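Local structure of putative alpha-L-fucosidase (Bacteroides thetaiotaomicron, 4H41) at residues F277-M281 and P282-L286. The protein is a putative alpha-L-fucosidase with a TIM-barrel fold, probably acting on host glycans in carbohydrate metabolism. Residues are numbered along the deposited sequence; the frame is centred on the assembly and turned at random.
Sequences FDRDM and PIRFL
The ring of F277 sets its edge against one face of F285, with ring centroids 4.7 Å apart and planes inclined at 55°. Its CD2 makes the nearest approach, 3.5 Å from CG of F285, while CE2 lies over the rim of the same face. F277 reaches there with CG lodged between its backbone N and carbonyl carbon (chi1 61°), and the two side chains lie alongside each other, pointing the same way. On the opposite face of F285 sits CB of R284, and the R284 chain, bent at chi3 (76°), folds its guanidinium back over CE1 of that ring. The peptide bond between R284 and F285 is cis, just ahead of the ring held between R284 CB and F277. An alanine in place of F285 would remove the ring, and is likely to leave the F277 edge without its aromatic face and the R284 guanidinium freer to turn. NH1 of R279 comes within 4.0 Å of NH2 of R284, but water 2 accepts from both, and R279 NE forms a salt bridge with E275. At the base of the turn, D278 N donates to L286 O at 2.8 Å, almost straight. Inside it, water 1 donates to the carbonyls of D278 and I283 and accepts from L286 N. An Asx turn, with D278 OD1 taking the N-H of D280, shapes the first limb. Outside the loop, F316 meets the F277 ring, and I283 packs on I283 of the third subunit. The whole is a water-bridged loop linking barrel strand 269-273 to helix 290-302, a beta-to-alpha connection of the TIM barrel.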
ATOM      1  N   PHE B 277       4.789   4.808  12.091  1.00 15.93           N
ATOM      2  CA  PHE B 277       3.886   4.218  11.110  1.00 16.12           C
ATOM      3  C   PHE B 277       2.528   4.028  11.781  1.00 17.82           C
ATOM      4  O   PHE B 277       2.461   3.955  13.017  1.00 16.07           O
ATOM      5  CB  PHE B 277       4.423   2.914  10.543  1.00 16.05           C
ATOM      6  CG  PHE B 277       4.631   1.837  11.571  1.00 14.50           C
ATOM      7  CD1 PHE B 277       5.805   1.773  12.302  1.00 16.77           C
ATOM      8  CD2 PHE B 277       3.612   0.943  11.885  1.00 15.18           C
ATOM      9  CE1 PHE B 277       5.986   0.795  13.276  1.00 19.34           C
ATOM     10  CE2 PHE B 277       3.806  -0.043  12.845  1.00 18.22           C
ATOM     11  CZ  PHE B 277       5.014  -0.134  13.502  1.00 17.66           C
ATOM     12  N   ASP B 278       1.453   3.959  10.989  1.00 15.46           N
ATOM     13  CA  ASP B 278       0.116   3.870  11.511  1.00 13.38           C
ATOM     14  C   ASP B 278      -0.368   2.416  11.618  1.00 20.16           C
ATOM     15  O   ASP B 278      -0.486   1.737  10.632  1.00 20.37           O
ATOM     16  CB  ASP B 278      -0.840   4.699  10.604  1.00 16.15           C
ATOM     17  CG  ASP B 278      -2.019   5.249  11.367  1.00 24.14           C
ATOM     18  OD1 ASP B 278      -2.723   4.441  12.010  1.00 25.33           O
ATOM     19  OD2 ASP B 278      -2.227   6.529  11.352  1.00 22.65           O
ATOM     20  N   ARG B 279      -0.725   1.980  12.816  1.00 16.76           N
ATOM     21  CA  ARG B 279      -1.277   0.642  13.043  1.00 16.03           C
ATOM     22  C   ARG B 279      -2.812   0.620  12.917  1.00 19.95           C
ATOM     23  O   ARG B 279      -3.399  -0.436  13.058  1.00 22.20           O
ATOM     24  CB  ARG B 279      -0.903   0.150  14.465  1.00 17.83           C
ATOM     25  CG  ARG B 279       0.466  -0.402  14.533  1.00 25.68           C
ATOM     26  CD  ARG B 279       0.680  -1.065  15.887  1.00 18.28           C
ATOM     27  NE  ARG B 279       2.065  -1.415  16.000  1.00 21.74           N
ATOM     28  CZ  ARG B 279       2.643  -2.448  15.421  1.00 23.24           C
ATOM     29  NH1 ARG B 279       1.915  -3.378  14.820  1.00 24.17           N
ATOM     30  NH2 ARG B 279       3.941  -2.628  15.541  1.00 21.07           N
ATOM     31  N   ASP B 280      -3.467   1.751  12.700  1.00 18.94           N
ATOM     32  CA  ASP B 280      -4.942   1.797  12.672  1.00 18.50           C
ATOM     33  C   ASP B 280      -5.521   1.698  11.284  1.00 19.46           C
ATOM     34  O   ASP B 280      -6.735   1.821  11.127  1.00 20.45           O
ATOM     35  CB  ASP B 280      -5.409   3.122  13.301  1.00 19.24           C
ATOM     36  CG  ASP B 280      -4.923   3.325  14.721  1.00 25.85           C
ATOM     37  OD1 ASP B 280      -4.837   2.336  15.455  1.00 25.53           O
ATOM     38  OD2 ASP B 280      -4.614   4.489  15.089  1.00 27.19           O
HETATM   39  N   MSE B 281      -4.698   1.461  10.280  1.00 18.29           N
HETATM   40  CA  MSE B 281      -5.090   1.534   8.877  1.00 16.42           C
HETATM   41  C   MSE B 281      -5.070   0.184   8.187  1.00 21.52           C
HETATM   42  O   MSE B 281      -4.307  -0.699   8.567  1.00 21.07           O
HETATM   43  CB  MSE B 281      -4.138   2.481   8.145  1.00 16.35           C
HETATM   44  CG  MSE B 281      -4.128   3.894   8.706  1.00 20.42           C
HETATM   45 SE   MSE B 281      -5.751   4.836   8.239  0.75 22.49          SE
HETATM   46  CE  MSE B 281      -6.548   5.130   9.941  1.00 20.80           C
ATOM     47  N   PRO B 282      -5.827   0.039   7.096  1.00 18.51           N
ATOM     48  CA  PRO B 282      -5.864  -1.266   6.396  1.00 18.10           C
ATOM     49  C   PRO B 282      -4.643  -1.547   5.501  1.00 22.90           C
ATOM     50  O   PRO B 282      -4.629  -2.584   4.842  1.00 24.92           O
ATOM     51  CB  PRO B 282      -7.138  -1.185   5.584  1.00 18.97           C
ATOM     52  CG  PRO B 282      -7.290   0.278   5.285  1.00 23.54           C
ATOM     53  CD  PRO B 282      -6.807   0.978   6.510  1.00 20.15           C
ATOM     54  N   ILE B 283      -3.698  -0.628   5.396  1.00 15.44           N
ATOM     55  CA  ILE B 283      -2.437  -0.830   4.675  1.00 15.13           C
ATOM     56  C   ILE B 283      -1.392  -0.971   5.766  1.00 17.79           C
ATOM     57  O   ILE B 283      -1.274  -0.060   6.580  1.00 18.50           O
ATOM     58  CB  ILE B 283      -2.104   0.320   3.699  1.00 17.05           C
ATOM     59  CG1 ILE B 283      -3.147   0.390   2.564  1.00 17.15           C
ATOM     60  CG2 ILE B 283      -0.689   0.133   3.113  1.00 18.16           C
ATOM     61  CD1 ILE B 283      -3.042   1.636   1.665  1.00 20.06           C
ATOM     62  N   ARG B 284      -0.653  -2.085   5.811  1.00 14.72           N
ATOM     63  CA  ARG B 284       0.351  -2.322   6.834  1.00 14.25           C
ATOM     64  C   ARG B 284       1.720  -2.204   6.207  1.00 17.89           C
ATOM     65  O   ARG B 284       2.166  -3.159   5.603  1.00 16.55           O
ATOM     66  CB  ARG B 284       0.113  -3.700   7.473  1.00 17.52           C
ATOM     67  CG  ARG B 284      -1.249  -3.735   8.207  1.00 24.39           C
ATOM     68  CD  ARG B 284      -1.583  -5.102   8.739  1.00 29.73           C
ATOM     69  NE  ARG B 284      -0.836  -5.454   9.935  1.00 35.91           N
ATOM     70  CZ  ARG B 284      -1.091  -5.017  11.172  1.00 50.03           C
ATOM     71  NH1 ARG B 284      -2.079  -4.139  11.395  1.00 39.01           N
ATOM     72  NH2 ARG B 284      -0.357  -5.436  12.191  1.00 30.03           N
ATOM     73  N   PHE B 285       2.402  -1.035   6.271  1.00 13.80           N
ATOM     74  CA  PHE B 285       2.082   0.170   7.037  1.00 13.54           C
ATOM     75  C   PHE B 285       2.562   1.390   6.311  1.00 15.34           C
ATOM     76  O   PHE B 285       3.550   1.315   5.590  1.00 14.56           O
ATOM     77  CB  PHE B 285       2.791   0.142   8.416  1.00 15.99           C
ATOM     78  CG  PHE B 285       2.585  -1.118   9.220  1.00 17.60           C
ATOM     79  CD1 PHE B 285       1.503  -1.245  10.078  1.00 18.15           C
ATOM     80  CD2 PHE B 285       3.508  -2.151   9.166  1.00 21.68           C
ATOM     81  CE1 PHE B 285       1.315  -2.419  10.822  1.00 19.80           C
ATOM     82  CE2 PHE B 285       3.322  -3.315   9.909  1.00 25.85           C
ATOM     83  CZ  PHE B 285       2.241  -3.424  10.757  1.00 22.87           C
ATOM     84  N   LEU B 286       1.874   2.518   6.520  1.00 12.85           N
ATOM     85  CA  LEU B 286       2.265   3.816   5.980  1.00 12.69           C
ATOM     86  C   LEU B 286       2.481   4.788   7.127  1.00 14.48           C
ATOM     87  O   LEU B 286       2.222   4.437   8.289  1.00 12.69           O
ATOM     88  CB  LEU B 286       1.188   4.311   4.992  1.00 12.34           C
ATOM     89  CG  LEU B 286       1.200   3.568   3.667  1.00 15.14           C
ATOM     90  CD1 LEU B 286      -0.007   3.983   2.847  1.00 15.25           C
ATOM     91  CD2 LEU B 286       2.467   3.816   2.902  1.00 19.42           C
TER
HETATM   92  O   HOH W   1      -0.567   2.214   7.974  1.00 15.35           O
HETATM   93  O   HOH W   2      -1.021  -3.973  14.723  1.00 29.75           O
HETATM   94  O   HOH W   3      -3.287  -2.958  13.856  1.00 38.35           O